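Long-range contacts in putative cytoplasmic protein (Salmonella enterica subsp. enterica serovar Typhimurium, PDB 4IQN), which is of unknown function but belongs to the DUF5066 family and is probably a cytoplasmic protein: residues Glu75-Ser80 and Ile126-Val131; Gln134-Tyr139 and Ile151-Arg156; Thr9-Leu14 and Tyr169-Ile174. All blocks are in the same frame, centred on the assembly; numbering follows the deposited sequence.

Contact 1: residues Glu75-Ser80 and Ile126-Val131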
loop_
_atom_site.group_PDB
_atom_site.type_symbol
_atom_site.label_atom_id
_atom_site.label_comp_id
_atom_site.label_asym_id
_atom_site.label_seq_id
_atom_site.Cartn_x
_atom_site.Cartn_y
_atom_site.Cartn_z
ATOM N N GLU A 75 -7.741 -0.894 -6.745
ATOM C CA GLU A 75 -7.936 -0.470 -8.132
ATOM C C GLU A 75 -6.647 -0.001 -8.801
ATOM O O GLU A 75 -6.262 -0.491 -9.872
ATOM C CB GLU A 75 -8.979 0.622 -8.195
ATOM C CG GLU A 75 -9.317 1.132 -9.571
ATOM C CD GLU A 75 -10.444 2.114 -9.485
ATOM O OE1 GLU A 75 -10.154 3.302 -9.300
ATOM O OE2 GLU A 75 -11.602 1.689 -9.527
ATOM N N THR A 76 -5.987 0.952 -8.178
ATOM C CA THR A 76 -4.813 1.589 -8.750
ATOM C C THR A 76 -3.691 0.585 -9.064
ATOM O O THR A 76 -2.984 0.710 -10.098
ATOM C CB THR A 76 -4.295 2.681 -7.785
ATOM O OG1 THR A 76 -5.290 3.720 -7.663
ATOM C CG2 THR A 76 -2.994 3.279 -8.276
ATOM N N LEU A 77 -3.510 -0.391 -8.185
ATOM C CA LEU A 77 -2.373 -1.299 -8.307
ATOM C C LEU A 77 -2.473 -2.112 -9.588
ATOM O O LEU A 77 -1.447 -2.577 -10.138
ATOM C CB LEU A 77 -2.260 -2.206 -7.093
ATOM C CG LEU A 77 -3.362 -3.229 -6.840
ATOM C CD1 LEU A 77 -3.110 -4.551 -7.587
ATOM C CD2 LEU A 77 -3.511 -3.454 -5.324
ATOM N N GLN A 78 -3.688 -2.288 -10.084
ATOM C CA GLN A 78 -3.876 -3.103 -11.309
ATOM C C GLN A 78 -3.324 -2.401 -12.569
ATOM O O GLN A 78 -3.056 -3.045 -13.576
ATOM C CB GLN A 78 -5.350 -3.525 -11.459
ATOM C CG GLN A 78 -5.788 -4.340 -10.242
ATOM C CD GLN A 78 -7.213 -4.788 -10.258
ATOM O OE1 GLN A 78 -7.657 -5.454 -11.183
ATOM N NE2 GLN A 78 -7.934 -4.481 -9.193
ATOM N N LYS A 79 -3.161 -1.085 -12.495
ATOM C CA LYS A 79 -2.553 -0.305 -13.535
ATOM C C LYS A 79 -1.052 -0.621 -13.651
ATOM O O LYS A 79 -0.436 -0.247 -14.650
ATOM C CB LYS A 79 -2.773 1.196 -13.286
ATOM C CG LYS A 79 -4.218 1.701 -13.509
ATOM C CD LYS A 79 -4.389 3.159 -13.034
ATOM C CE LYS A 79 -5.859 3.575 -12.985
ATOM N NZ LYS A 79 -6.040 5.039 -13.167
ATOM N N SER A 80 -0.476 -1.302 -12.653
ATOM C CA SER A 80 0.974 -1.569 -12.606
ATOM C C SER A 80 1.361 -2.984 -13.053
ATOM O O SER A 80 2.531 -3.319 -13.085
ATOM C CB SER A 80 1.537 -1.306 -11.192
ATOM O OG SER A 80 1.600 0.071 -10.929
ATOM N N ILE A 126 3.321 -0.847 -3.358
ATOM C CA ILE A 126 2.055 -1.086 -4.015
ATOM C C ILE A 126 1.081 -0.087 -3.454
ATOM O O ILE A 126 0.863 -0.053 -2.219
ATOM C CB ILE A 126 1.530 -2.524 -3.787
ATOM C CG1 ILE A 126 2.438 -3.582 -4.441
ATOM C CG2 ILE A 126 0.123 -2.674 -4.331
ATOM C CD1 ILE A 126 1.970 -5.007 -4.160
ATOM N N ARG A 127 0.457 0.695 -4.328
ATOM C CA ARG A 127 -0.495 1.722 -3.869
ATOM C C ARG A 127 -1.811 1.074 -3.523
ATOM O O ARG A 127 -2.320 0.246 -4.272
ATOM C CB ARG A 127 -0.717 2.770 -4.959
ATOM C CG ARG A 127 -1.558 3.991 -4.603
ATOM C CD ARG A 127 -0.962 4.774 -3.462
ATOM N NE ARG A 127 -1.369 6.168 -3.545
ATOM C CZ ARG A 127 -2.431 6.701 -2.941
ATOM N NH1 ARG A 127 -3.230 5.983 -2.142
ATOM N NH2 ARG A 127 -2.661 7.985 -3.115
ATOM N N ILE A 128 -2.370 1.456 -2.384
ATOM C CA ILE A 128 -3.715 1.023 -1.949
ATOM C C ILE A 128 -4.625 2.252 -1.973
ATOM O O ILE A 128 -4.228 3.333 -1.525
ATOM C CB ILE A 128 -3.667 0.453 -0.525
ATOM C CG1 ILE A 128 -2.848 -0.831 -0.475
ATOM C CG2 ILE A 128 -5.081 0.228 0.082
ATOM C CD1 ILE A 128 -3.447 -2.026 -1.201
ATOM N N ASP A 129 -5.838 2.093 -2.498
ATOM C CA ASP A 129 -6.776 3.188 -2.609
ATOM C C ASP A 129 -7.435 3.361 -1.237
ATOM O O ASP A 129 -7.848 2.401 -0.631
ATOM C CB ASP A 129 -7.784 2.900 -3.690
ATOM C CG ASP A 129 -7.105 2.689 -5.051
ATOM O OD1 ASP A 129 -6.614 3.709 -5.614
ATOM O OD2 ASP A 129 -7.022 1.524 -5.516
ATOM N N HIS A 130 -7.483 4.595 -0.767
ATOM C CA HIS A 130 -7.825 4.892 0.617
ATOM C C HIS A 130 -9.136 5.656 0.688
ATOM O O HIS A 130 -9.643 6.146 -0.321
ATOM C CB HIS A 130 -6.686 5.694 1.253
ATOM C CG HIS A 130 -6.854 5.931 2.719
ATOM N ND1 HIS A 130 -7.259 4.947 3.590
ATOM C CD2 HIS A 130 -6.674 7.048 3.466
ATOM C CE1 HIS A 130 -7.314 5.443 4.816
ATOM N NE2 HIS A 130 -6.976 6.720 4.761
ATOM N N VAL A 131 -9.711 5.686 1.881
ATOM C CA VAL A 131 -11.017 6.273 2.095
ATOM C C VAL A 131 -10.923 7.738 2.503
ATOM O O VAL A 131 -11.947 8.425 2.555
ATOM C CB VAL A 131 -11.792 5.476 3.160
ATOM C CG1 VAL A 131 -12.020 4.053 2.673
ATOM C CG2 VAL A 131 -11.055 5.473 4.512
HETATM O O HOH W 1 -4.696 -0.115 -5.538
#

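Contact 2: residues Gln134-Tyr139 and Ile151-Arg156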
loop_
_atom_site.group_PDB
_atom_site.type_symbol
_atom_site.label_atom_id
_atom_site.label_comp_id
_atom_site.label_asym_id
_atom_site.label_seq_id
_atom_site.Cartn_x
_atom_site.Cartn_y
_atom_site.Cartn_z
ATOM N N GLN A 134 -5.101 10.614 3.047
ATOM C CA GLN A 134 -3.761 10.016 3.105
ATOM C C GLN A 134 -3.524 9.034 1.956
ATOM O O GLN A 134 -4.475 8.454 1.402
ATOM C CB GLN A 134 -3.499 9.305 4.415
ATOM C CG GLN A 134 -3.420 10.248 5.584
ATOM C CD GLN A 134 -3.012 9.608 6.894
ATOM O OE1 GLN A 134 -2.732 8.413 6.996
ATOM N NE2 GLN A 134 -3.000 10.429 7.930
ATOM N N ALA A 135 -2.251 8.839 1.643
ATOM C CA ALA A 135 -1.837 7.739 0.741
ATOM C C ALA A 135 -1.477 6.520 1.572
ATOM O O ALA A 135 -0.845 6.647 2.643
ATOM C CB ALA A 135 -0.639 8.182 -0.134
ATOM N N ILE A 136 -1.820 5.323 1.070
ATOM C CA ILE A 136 -1.573 4.094 1.762
ATOM C C ILE A 136 -0.777 3.217 0.782
ATOM O O ILE A 136 -1.115 3.192 -0.420
ATOM C CB ILE A 136 -2.890 3.333 2.050
ATOM C CG1 ILE A 136 -3.946 4.177 2.789
ATOM C CG2 ILE A 136 -2.654 2.021 2.758
ATOM C CD1 ILE A 136 -3.498 4.619 4.136
ATOM N N PHE A 137 0.250 2.516 1.286
ATOM C CA PHE A 137 1.091 1.665 0.423
ATOM C C PHE A 137 1.379 0.368 1.150
ATOM O O PHE A 137 1.509 0.318 2.371
ATOM C CB PHE A 137 2.448 2.297 0.113
ATOM C CG PHE A 137 2.403 3.717 -0.326
ATOM C CD1 PHE A 137 2.315 4.060 -1.666
ATOM C CD2 PHE A 137 2.485 4.744 0.600
ATOM C CE1 PHE A 137 2.272 5.372 -2.077
ATOM C CE2 PHE A 137 2.471 6.044 0.200
ATOM C CZ PHE A 137 2.351 6.380 -1.131
ATOM N N ILE A 138 1.490 -0.707 0.393
ATOM C CA ILE A 138 2.092 -1.885 0.878
ATOM C C ILE A 138 3.590 -1.697 0.657
ATOM O O ILE A 138 4.028 -1.353 -0.466
ATOM C CB ILE A 138 1.563 -3.154 0.166
ATOM C CG1 ILE A 138 0.030 -3.206 0.147
ATOM C CG2 ILE A 138 2.076 -4.376 0.867
ATOM C CD1 ILE A 138 -0.485 -4.428 -0.601
ATOM N N TYR A 139 4.349 -1.914 1.719
ATOM C CA TYR A 139 5.794 -1.633 1.748
ATOM C C TYR A 139 6.515 -2.930 1.494
ATOM O O TYR A 139 6.560 -3.793 2.371
ATOM C CB TYR A 139 6.174 -1.064 3.136
ATOM C CG TYR A 139 7.400 -0.203 3.159
ATOM C CD1 TYR A 139 7.449 0.997 2.450
ATOM C CD2 TYR A 139 8.522 -0.561 3.908
ATOM C CE1 TYR A 139 8.600 1.809 2.471
ATOM C CE2 TYR A 139 9.673 0.259 3.928
ATOM C CZ TYR A 139 9.706 1.435 3.206
ATOM O OH TYR A 139 10.851 2.252 3.222
ATOM N N ILE A 151 2.246 -1.926 6.071
ATOM C CA ILE A 151 1.618 -0.797 5.426
ATOM C C ILE A 151 2.399 0.474 5.773
ATOM O O ILE A 151 2.854 0.642 6.911
ATOM C CB ILE A 151 0.171 -0.658 5.924
ATOM C CG1 ILE A 151 -0.639 -1.877 5.437
ATOM C CG2 ILE A 151 -0.476 0.659 5.487
ATOM C CD1 ILE A 151 -0.907 -1.858 3.941
ATOM N N ALA A 152 2.561 1.340 4.778
ATOM C CA ALA A 152 3.100 2.684 4.982
ATOM C C ALA A 152 2.011 3.692 4.670
ATOM O O ALA A 152 1.129 3.435 3.821
ATOM C CB ALA A 152 4.289 2.919 4.102
ATOM N N ARG A 153 2.086 4.841 5.347
ATOM C CA ARG A 153 1.193 5.952 5.130
ATOM C C ARG A 153 1.966 7.209 4.759
ATOM O O ARG A 153 3.111 7.397 5.196
ATOM C CB ARG A 153 0.330 6.230 6.395
ATOM C CG ARG A 153 -0.737 5.205 6.622
ATOM C CD ARG A 153 -1.470 5.437 7.918
ATOM N NE ARG A 153 -2.599 4.555 8.091
ATOM C CZ ARG A 153 -3.872 4.856 7.817
ATOM N NH1 ARG A 153 -4.228 6.052 7.389
ATOM N NH2 ARG A 153 -4.812 3.967 8.033
HETATM N N MSE A 154 1.340 8.069 3.962
HETATM C CA MSE A 154 1.907 9.373 3.635
HETATM C C MSE A 154 0.845 10.439 3.729
HETATM O O MSE A 154 -0.236 10.334 3.164
HETATM C CB MSE A 154 2.611 9.340 2.288
HETATM C CG MSE A 154 3.098 10.708 1.848
HETATM SE SE MSE A 154 4.059 10.446 0.195
HETATM C CE MSE A 154 5.254 11.980 0.371
ATOM N N GLU A 155 1.156 11.495 4.441
ATOM C CA GLU A 155 0.257 12.635 4.557
ATOM C C GLU A 155 1.075 13.881 4.430
ATOM O O GLU A 155 2.069 14.027 5.127
ATOM C CB GLU A 155 -0.438 12.649 5.905
ATOM C CG GLU A 155 -1.563 13.679 5.924
ATOM C CD GLU A 155 -2.106 13.872 7.305
ATOM O OE1 GLU A 155 -1.362 14.391 8.192
ATOM O OE2 GLU A 155 -3.284 13.498 7.482
ATOM N N ARG A 156 0.655 14.773 3.547
ATOM C CA ARG A 156 1.452 15.920 3.138
ATOM C C ARG A 156 2.904 15.481 2.917
ATOM O O ARG A 156 3.170 14.640 2.065
ATOM C CB ARG A 156 1.272 17.077 4.116
ATOM C CG ARG A 156 -0.162 17.615 4.089
ATOM C CD ARG A 156 -0.666 17.819 5.489
ATOM N NE ARG A 156 0.171 18.764 6.208
ATOM C CZ ARG A 156 0.149 18.941 7.534
ATOM N NH1 ARG A 156 0.939 19.860 8.093
ATOM N NH2 ARG A 156 -0.659 18.210 8.313
#

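Contact 3: residues Thr9-Leu14 and Tyr169-Ile174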
loop_
_atom_site.group_PDB
_atom_site.type_symbol
_atom_site.label_atom_id
_atom_site.label_comp_id
_atom_site.label_asym_id
_atom_site.label_seq_id
_atom_site.Cartn_x
_atom_site.Cartn_y
_atom_site.Cartn_z
ATOM N N THR A 9 -9.060 -15.716 6.218
ATOM C CA THR A 9 -10.324 -16.351 5.807
ATOM C C THR A 9 -11.498 -15.570 6.370
ATOM O O THR A 9 -12.464 -15.271 5.650
ATOM C CB THR A 9 -10.411 -17.822 6.263
ATOM O OG1 THR A 9 -9.476 -18.596 5.513
ATOM C CG2 THR A 9 -11.800 -18.397 6.018
ATOM N N ASN A 10 -11.402 -15.243 7.657
ATOM C CA ASN A 10 -12.416 -14.448 8.316
ATOM C C ASN A 10 -12.535 -13.069 7.650
ATOM O O ASN A 10 -13.648 -12.578 7.407
ATOM C CB ASN A 10 -12.137 -14.348 9.836
ATOM C CG ASN A 10 -12.290 -15.692 10.586
ATOM O OD1 ASN A 10 -11.985 -15.784 11.779
ATOM N ND2 ASN A 10 -12.753 -16.724 9.906
ATOM N N LEU A 11 -11.400 -12.449 7.325
ATOM C CA LEU A 11 -11.404 -11.143 6.690
ATOM C C LEU A 11 -12.171 -11.156 5.355
ATOM O O LEU A 11 -12.995 -10.287 5.090
ATOM C CB LEU A 11 -9.996 -10.602 6.506
ATOM C CG LEU A 11 -9.915 -9.229 5.829
ATOM C CD1 LEU A 11 -10.775 -8.193 6.549
ATOM C CD2 LEU A 11 -8.470 -8.812 5.832
ATOM N N ILE A 12 -11.929 -12.160 4.535
ATOM C CA ILE A 12 -12.602 -12.229 3.260
ATOM C C ILE A 12 -14.124 -12.390 3.427
ATOM O O ILE A 12 -14.885 -11.743 2.704
ATOM C CB ILE A 12 -12.007 -13.327 2.369
ATOM C CG1 ILE A 12 -10.518 -13.024 2.041
ATOM C CG2 ILE A 12 -12.825 -13.446 1.106
ATOM C CD1 ILE A 12 -10.299 -11.822 1.151
ATOM N N GLU A 13 -14.573 -13.198 4.390
ATOM C CA GLU A 13 -16.006 -13.278 4.668
ATOM C C GLU A 13 -16.590 -11.909 5.007
ATOM O O GLU A 13 -17.715 -11.590 4.584
ATOM C CB GLU A 13 -16.341 -14.275 5.806
ATOM C CG GLU A 13 -16.046 -15.737 5.469
ATOM C CD GLU A 13 -16.613 -16.184 4.119
ATOM O OE1 GLU A 13 -17.839 -16.362 4.008
ATOM O OE2 GLU A 13 -15.834 -16.368 3.157
ATOM N N LEU A 14 -15.860 -11.117 5.785
ATOM C CA LEU A 14 -16.304 -9.769 6.110
ATOM C C LEU A 14 -16.258 -8.860 4.879
ATOM O O LEU A 14 -17.157 -8.065 4.666
ATOM C CB LEU A 14 -15.500 -9.205 7.282
ATOM C CG LEU A 14 -15.606 -10.011 8.587
ATOM C CD1 LEU A 14 -14.512 -9.591 9.553
ATOM C CD2 LEU A 14 -16.984 -9.876 9.216
ATOM N N TYR A 169 -5.144 -3.132 8.287
ATOM C CA TYR A 169 -5.724 -1.970 7.650
ATOM C C TYR A 169 -7.200 -2.219 7.322
ATOM O O TYR A 169 -8.079 -1.406 7.655
ATOM C CB TYR A 169 -4.913 -1.568 6.393
ATOM C CG TYR A 169 -5.588 -0.536 5.537
ATOM C CD1 TYR A 169 -5.513 0.823 5.846
ATOM C CD2 TYR A 169 -6.350 -0.903 4.427
ATOM C CE1 TYR A 169 -6.153 1.772 5.088
ATOM C CE2 TYR A 169 -6.978 0.030 3.636
ATOM C CZ TYR A 169 -6.894 1.381 3.957
ATOM O OH TYR A 169 -7.547 2.332 3.193
ATOM N N LEU A 170 -7.499 -3.350 6.679
ATOM C CA LEU A 170 -8.861 -3.614 6.266
ATOM C C LEU A 170 -9.822 -3.883 7.433
ATOM O O LEU A 170 -10.989 -3.453 7.380
ATOM C CB LEU A 170 -8.913 -4.758 5.246
ATOM C CG LEU A 170 -8.387 -4.347 3.884
ATOM C CD1 LEU A 170 -8.418 -5.588 2.990
ATOM C CD2 LEU A 170 -9.190 -3.226 3.236
ATOM N N TYR A 171 -9.369 -4.590 8.464
ATOM C CA TYR A 171 -10.222 -4.798 9.639
ATOM C C TYR A 171 -10.653 -3.447 10.195
ATOM O O TYR A 171 -11.818 -3.265 10.620
ATOM C CB TYR A 171 -9.512 -5.621 10.720
ATOM C CG TYR A 171 -9.754 -7.113 10.628
ATOM C CD1 TYR A 171 -10.947 -7.686 11.085
ATOM C CD2 TYR A 171 -8.818 -7.949 10.071
ATOM C CE1 TYR A 171 -11.174 -9.041 10.989
ATOM C CE2 TYR A 171 -9.039 -9.326 9.993
ATOM C CZ TYR A 171 -10.217 -9.872 10.440
ATOM O OH TYR A 171 -10.449 -11.249 10.352
ATOM N N ASN A 172 -9.721 -2.506 10.201
ATOM C CA ASN A 172 -10.037 -1.165 10.697
ATOM C C ASN A 172 -11.039 -0.450 9.762
ATOM O O ASN A 172 -12.022 0.111 10.231
ATOM C CB ASN A 172 -8.779 -0.363 10.966
ATOM C CG ASN A 172 -8.106 -0.751 12.273
ATOM O OD1 ASN A 172 -7.269 -1.658 12.357
ATOM N ND2 ASN A 172 -8.483 -0.076 13.305
ATOM N N ILE A 173 -10.844 -0.545 8.444
ATOM C CA ILE A 173 -11.790 0.061 7.500
ATOM C C ILE A 173 -13.199 -0.481 7.726
ATOM O O ILE A 173 -14.155 0.279 7.814
ATOM C CB ILE A 173 -11.364 -0.160 6.025
ATOM C CG1 ILE A 173 -10.078 0.593 5.698
ATOM C CG2 ILE A 173 -12.481 0.167 5.042
ATOM C CD1 ILE A 173 -10.167 2.093 5.810
ATOM N N ILE A 174 -13.292 -1.797 7.843
ATOM C CA ILE A 174 -14.570 -2.489 7.942
ATOM C C ILE A 174 -15.267 -2.331 9.298
ATOM O O ILE A 174 -16.472 -2.529 9.397
ATOM C CB ILE A 174 -14.349 -3.977 7.649
ATOM C CG1 ILE A 174 -14.093 -4.139 6.148
ATOM C CG2 ILE A 174 -15.528 -4.807 8.111
ATOM C CD1 ILE A 174 -13.640 -5.516 5.744
#

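Contact 1: residues Glu75-Ser80 and Ile126-Val131
Asp129 turns its carboxylate to the backbone of Glu75 and Thr76, and its OD2 takes both backbone amides. The amide of Thr76 reaches Asp129 OD2 over 2.9 Å in a nearly straight bond (170°) that uses the syn lone pair. Glu75 N, 2.8 Å from Asp129 OD2, adds only a weak, bent bond. Thr76 OG1 stands beside its own backbone N (chi1 -64°), which turns the hydroxyl to the other carboxylate oxygen; at 2.4 Å from Asp129 OD1 the separation is very short, and its exact value is doubtful. A water accepts from Leu77 N at 2.9 Å and lies within bonding distance of Arg127 O (2.7 Å) and Asp129 OD2 (2.8 Å), linking both backbones. The apolar half belongs to Leu77. Its CB meets Ile126 CG2 at 3.7 Å, and Leu77 CD2 touches the same methyl at 3.8 Å. The helical turn 75-79 thus packs against residues 126-129, on strand 124-128 and just beyond; that strand lies at one side of the antiparallel sheet with strand 135-140 beside it. Arg127 is salt-bridged to Glu95 of helix 93-99, while Ile128 packs on helix 166-174.

Contact 2: residues Gln134-Tyr139 and Ile151-Arg156
Ala135 pairs with Met154 and Phe137 with Ala152 as the hydrogen-bonded pairs of a beta hairpin, whose two strands are the inner ones of a four-stranded antiparallel sheet. The short strand axes approach to 4.6 Å, with 151° between their directions. Each of the two pairs is joined in both directions: Ala135 N to Met154 O and Phe137 N to Ala152 O run one way, Met154 N to Ala135 O and Ala152 N to Phe137 O at 2.8 Å the other. Between and beyond them lie the non-hydrogen-bonded pairs Ile136 with Arg153 and Ile138 with Ile151, where Arg153 CA and Ile151 CA make C-H contacts to Ala135 O and Phe137 O.

Apolar packing differs on the two faces. With Ala135 and Ala152 lie Phe137 and Met154 (a selenomethionine); Met154 CB sits in the plane of the Phe137 ring at its edge, 3.9 Å from Phe137 CE2. Tyr139 CD1 rests 4.1 Å from Ala152 CB, and its hydroxyl bonds to Glu210. On the other face Ile136 CG2 and Ile151 CG2 touch at 3.7 Å. Ile136 also lies alongside Arg153, with CD1 over one face of the guanidinium. The same arginine is salt-bridged through NH2 to Glu163.

The polar interactions centre on Gln134, whose amide spans two side chains of opposite charge. Its NE2 donates to Glu155 OE2 over 3.1 Å, arriving from well above the carboxylate plane. Arg153 NH1 donates to Gln134 OE1 at 2.8 Å (162°); OE1 lies in the guanidinium plane, yet NH1 stands 45° out of the plane of the amide carbonyl.

Contact 3: residues Thr9-Leu14 and Tyr169-Ile174
Tyr171 OH reaches across to Ser7, the residue just before helix 8-18, and is hydrogen-bonded to its carbonyl oxygen. The hydroxyl also lies 3.4 Å from Leu11 N, but the poor angle there rules out a hydrogen bond, and Asn10 CB packs against Tyr171 OH at 3.6 Å. The hydroxyl is thus satisfied at Ser7 O, while the ring carries the apolar contact. The tyrosine leaves its own helix to the flank, and its end comes nearer the other helix.

Leu11 is the main partner of the ring. CD1 stands over one face, 4.1 Å from the Tyr171 ring centroid and only 14° off the normal, the geometry of a CH-pi contact displaced towards the rim; Leu11 CB adds a second touch, 3.8 Å from Tyr171 CE2. The same Leu11 CD1 methyl meets Ile174 CD1 at 4.0 Å, while both methyls of Leu11 bear on Leu170 CB. One turn on, Leu14 crosses Tyr171 at about a right angle, its CD1 3.7 Å from ring atom CE1 of Tyr171.

Leu11 and Leu14, spaced by three residues, face Leu170, Tyr171 and Ile174 over about one turn of each helix. The short axes come within 10.7 Å, a helix-helix packing in which helix 8-18 and helix 166-174, far apart in the chain, run in broadly the same direction at 34°.

From the N terminus, helix 8-18 supplies the first half of contact 3, which is completed only at 169-174, after most of the chain has passed. Inside that long loop, contact 1 closes a smaller one by bringing 75-80 onto 126-131, and contact 2 follows in series as the hairpin of 134-139 and 151-156; none of the loops cross. Contacts 1 and 2 meet in one antiparallel sheet, where Ile126 O and Ile138 N, and Ile128 N and Ile136 O, are probably hydrogen-bonded. Tyr169 ties the helix of contact 3 to both: its OH lies 2.7 Å from His130 ND1, and its ring packs on Ile128, Ile136 and Arg153.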